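Side-chain contact in signal transduction protein PmrD (Escherichia coli, PDB 4HN7), which interacts with the phosphorylated response regulator BasR to mediate induction of BasR-activated genes and so induces polymyxin resistance in some natural isolates: residues A[44-49]-A[54-59]. Residues are numbered along the deposited sequence; the frame is centred on the assembly and turned at random.
Sequences DLLSPL and YCINRE
Two antiparallel strands of a beta hairpin, 45-50 and 53-56, meet here along one wall of the barrel, and their backbone pairing is continued past strand 53-56 by the side chain of N57. S47 and C55 form a hydrogen-bonded pair, with S47 N to C55 O at 3.0 Å and C55 N to S47 O at 2.9 Å. Two residues along, N57 N donates a nearly straight bond of 2.6 Å to L45 O. N57 has a left-handed backbone conformation (phi 55°) at the second position of a type I' turn from I56 to E59, where strand 53-56 gives way to the turn, yet its side chain carries the pairing further: N57 OD1 accepts L45 N at 3.0 Å, the donor approaching 29° out of the plane of the amide carbonyl. ND2 makes a weak bond to D44 OD2, carboxylate and amide planes being steeply inclined; D44 OD1 is taken by K41 N. In this six-stranded antiparallel barrel, strand 53-56 lies between 45-50 and 63-71. L46 CD2 packs 3.8 Å from I56 CG1, the two side chains running in the same direction, and both rest on V64. With CG beside its backbone N (chi1 -78°), Y54 brings its ring obliquely to the 47-48 peptide, Y54 CD2 reaching P48 N at 3.3 Å. On the face carrying S47 and C55, the bent chain of R58 passes S47 OG with CG and touches L45 CD2 through CD; its NH1 pairs with E2, outside the hairpin.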
ATOM      1  N   ASP A  44      -2.485 -13.638   9.979  1.00 47.67           N
ATOM      2  CA  ASP A  44      -1.740 -12.853   9.006  1.00 44.44           C
ATOM      3  C   ASP A  44      -0.285 -12.534   9.409  1.00 44.23           C
ATOM      4  O   ASP A  44       0.114 -12.467  10.579  1.00 40.66           O
ATOM      5  CB  ASP A  44      -2.484 -11.596   8.634  1.00 50.41           C
ATOM      6  CG  ASP A  44      -3.736 -11.889   7.802  1.00 65.26           C
ATOM      7  OD1 ASP A  44      -4.486 -10.955   7.417  1.00 78.15           O
ATOM      8  OD2 ASP A  44      -3.986 -13.075   7.527  1.00 71.47           O
ATOM      9  N   LEU A  45       0.528 -12.435   8.371  1.00 43.09           N
ATOM     10  CA  LEU A  45       1.901 -12.057   8.482  1.00 45.85           C
ATOM     11  C   LEU A  45       1.985 -10.582   8.055  1.00 49.43           C
ATOM     12  O   LEU A  45       1.476 -10.204   7.004  1.00 48.39           O
ATOM     13  CB  LEU A  45       2.731 -12.879   7.505  1.00 45.23           C
ATOM     14  CG  LEU A  45       4.220 -12.616   7.346  1.00 44.35           C
ATOM     15  CD1 LEU A  45       4.935 -13.205   8.500  1.00 44.72           C
ATOM     16  CD2 LEU A  45       4.741 -13.239   6.081  1.00 44.79           C
ATOM     17  N   LEU A  46       2.686  -9.779   8.847  1.00 51.15           N
ATOM     18  CA  LEU A  46       3.067  -8.417   8.442  1.00 51.73           C
ATOM     19  C   LEU A  46       4.555  -8.304   8.220  1.00 48.36           C
ATOM     20  O   LEU A  46       5.308  -8.586   9.118  1.00 56.49           O
ATOM     21  CB  LEU A  46       2.692  -7.425   9.523  1.00 50.33           C
ATOM     22  CG  LEU A  46       1.211  -7.409   9.815  1.00 51.53           C
ATOM     23  CD1 LEU A  46       1.068  -6.672  11.106  1.00 58.56           C
ATOM     24  CD2 LEU A  46       0.433  -6.735   8.713  1.00 51.63           C
ATOM     25  N   SER A  47       4.979  -7.863   7.048  1.00 49.01           N
ATOM     26  CA  SER A  47       6.385  -7.852   6.720  1.00 47.76           C
ATOM     27  C   SER A  47       6.759  -6.432   6.463  1.00 49.03           C
ATOM     28  O   SER A  47       6.034  -5.736   5.780  1.00 53.63           O
ATOM     29  CB  SER A  47       6.590  -8.679   5.474  1.00 47.83           C
ATOM     30  OG  SER A  47       5.366  -9.389   5.190  1.00 67.69           O
ATOM     31  N   PRO A  48       7.903  -5.992   6.991  1.00 50.23           N
ATOM     32  CA  PRO A  48       8.392  -4.634   6.792  1.00 52.17           C
ATOM     33  C   PRO A  48       8.601  -4.282   5.355  1.00 50.50           C
ATOM     34  O   PRO A  48       9.141  -5.083   4.647  1.00 56.38           O
ATOM     35  CB  PRO A  48       9.734  -4.646   7.476  1.00 49.89           C
ATOM     36  CG  PRO A  48      10.121  -6.059   7.467  1.00 52.84           C
ATOM     37  CD  PRO A  48       8.883  -6.825   7.678  1.00 52.73           C
ATOM     38  N   LEU A  49       8.120  -3.117   4.938  1.00 51.60           N
ATOM     39  CA  LEU A  49       8.521  -2.451   3.680  1.00 56.15           C
ATOM     40  C   LEU A  49       9.519  -1.298   3.926  1.00 64.14           C
ATOM     41  O   LEU A  49      10.591  -1.200   3.327  1.00 74.27           O
ATOM     42  CB  LEU A  49       7.311  -1.814   2.981  1.00 50.67           C
ATOM     43  CG  LEU A  49       6.352  -2.768   2.294  1.00 52.91           C
ATOM     44  CD1 LEU A  49       5.126  -2.062   1.767  1.00 49.96           C
ATOM     45  CD2 LEU A  49       7.078  -3.455   1.163  1.00 59.38           C
ATOM     46  N   TYR A  54       4.236  -1.656   6.446  1.00 50.97           N
ATOM     47  CA  TYR A  54       4.262  -3.126   6.467  1.00 49.08           C
ATOM     48  C   TYR A  54       3.322  -3.571   5.380  1.00 46.92           C
ATOM     49  O   TYR A  54       2.511  -2.806   4.922  1.00 51.79           O
ATOM     50  CB  TYR A  54       3.807  -3.664   7.838  1.00 42.68           C
ATOM     51  CG  TYR A  54       4.898  -3.569   8.876  1.00 41.24           C
ATOM     52  CD1 TYR A  54       5.074  -2.456   9.609  1.00 49.70           C
ATOM     53  CD2 TYR A  54       5.750  -4.599   9.115  1.00 48.31           C
ATOM     54  CE1 TYR A  54       6.087  -2.344  10.558  1.00 42.91           C
ATOM     55  CE2 TYR A  54       6.760  -4.503  10.059  1.00 47.46           C
ATOM     56  CZ  TYR A  54       6.916  -3.344  10.768  1.00 47.71           C
ATOM     57  OH  TYR A  54       7.900  -3.171  11.716  1.00 54.02           O
ATOM     58  N   CYS A  55       3.465  -4.786   4.902  1.00 52.08           N
ATOM     59  CA  CYS A  55       2.465  -5.323   4.035  1.00 47.70           C
ATOM     60  C   CYS A  55       1.894  -6.576   4.682  1.00 43.90           C
ATOM     61  O   CYS A  55       2.477  -7.138   5.590  1.00 49.16           O
ATOM     62  CB  CYS A  55       3.021  -5.548   2.633  1.00 50.66           C
ATOM     63  SG  CYS A  55       4.515  -6.531   2.463  1.00 54.13           S
ATOM     64  N   ILE A  56       0.737  -6.997   4.205  1.00 48.02           N
ATOM     65  CA  ILE A  56      -0.012  -8.105   4.766  1.00 49.33           C
ATOM     66  C   ILE A  56       0.244  -9.312   3.890  1.00 44.49           C
ATOM     67  O   ILE A  56      -0.011  -9.281   2.685  1.00 44.99           O
ATOM     68  CB  ILE A  56      -1.529  -7.752   4.837  1.00 48.84           C
ATOM     69  CG1 ILE A  56      -1.748  -6.444   5.625  1.00 47.52           C
ATOM     70  CG2 ILE A  56      -2.338  -8.875   5.497  1.00 48.47           C
ATOM     71  CD1 ILE A  56      -2.987  -5.685   5.192  1.00 48.40           C
ATOM     72  N   ASN A  57       0.774 -10.371   4.475  1.00 47.96           N
ATOM     73  CA  ASN A  57       0.965 -11.666   3.746  1.00 43.18           C
ATOM     74  C   ASN A  57       1.777 -11.453   2.466  1.00 46.21           C
ATOM     75  O   ASN A  57       1.499 -11.984   1.383  1.00 50.31           O
ATOM     76  CB  ASN A  57      -0.368 -12.293   3.411  1.00 43.96           C
ATOM     77  CG  ASN A  57      -1.130 -12.705   4.613  1.00 43.45           C
ATOM     78  OD1 ASN A  57      -0.569 -13.048   5.653  1.00 45.68           O
ATOM     79  ND2 ASN A  57      -2.428 -12.656   4.492  1.00 43.58           N
ATOM     80  N   ARG A  58       2.784 -10.625   2.623  1.00 53.48           N
ATOM     81  CA  ARG A  58       3.750 -10.351   1.633  1.00 49.86           C
ATOM     82  C   ARG A  58       3.155  -9.773   0.388  1.00 54.90           C
ATOM     83  O   ARG A  58       3.798  -9.782  -0.639  1.00 64.05           O
ATOM     84  CB  ARG A  58       4.576 -11.593   1.399  1.00 58.32           C
ATOM     85  CG  ARG A  58       5.871 -11.529   2.183  1.00 66.12           C
ATOM     86  CD  ARG A  58       6.418 -12.851   2.663  1.00 71.07           C
ATOM     87  NE  ARG A  58       7.752 -13.067   2.083  1.00 88.43           N
ATOM     88  CZ  ARG A  58       8.857 -12.396   2.392  1.00 89.17           C
ATOM     89  NH1 ARG A  58       8.841 -11.440   3.322  1.00 85.82           N
ATOM     90  NH2 ARG A  58       9.994 -12.705   1.762  1.00101.02           N
ATOM     91  N   GLU A  59       1.956  -9.202   0.491  1.00 55.79           N
ATOM     92  CA  GLU A  59       1.357  -8.460  -0.606  1.00 55.55           C
ATOM     93  C   GLU A  59       1.672  -6.993  -0.506  1.00 52.51           C
ATOM     94  O   GLU A  59       0.996  -6.299   0.197  1.00 53.05           O
ATOM     95  CB  GLU A  59      -0.137  -8.597  -0.548  1.00 63.20           C
ATOM     96  CG  GLU A  59      -0.584  -9.989  -0.849  1.00 72.97           C
ATOM     97  CD  GLU A  59      -2.062 -10.047  -0.993  1.00 87.45           C
ATOM     98  OE1 GLU A  59      -2.715 -10.586  -0.057  1.00110.99           O
ATOM     99  OE2 GLU A  59      -2.542  -9.503  -2.019  1.00100.37           O
TER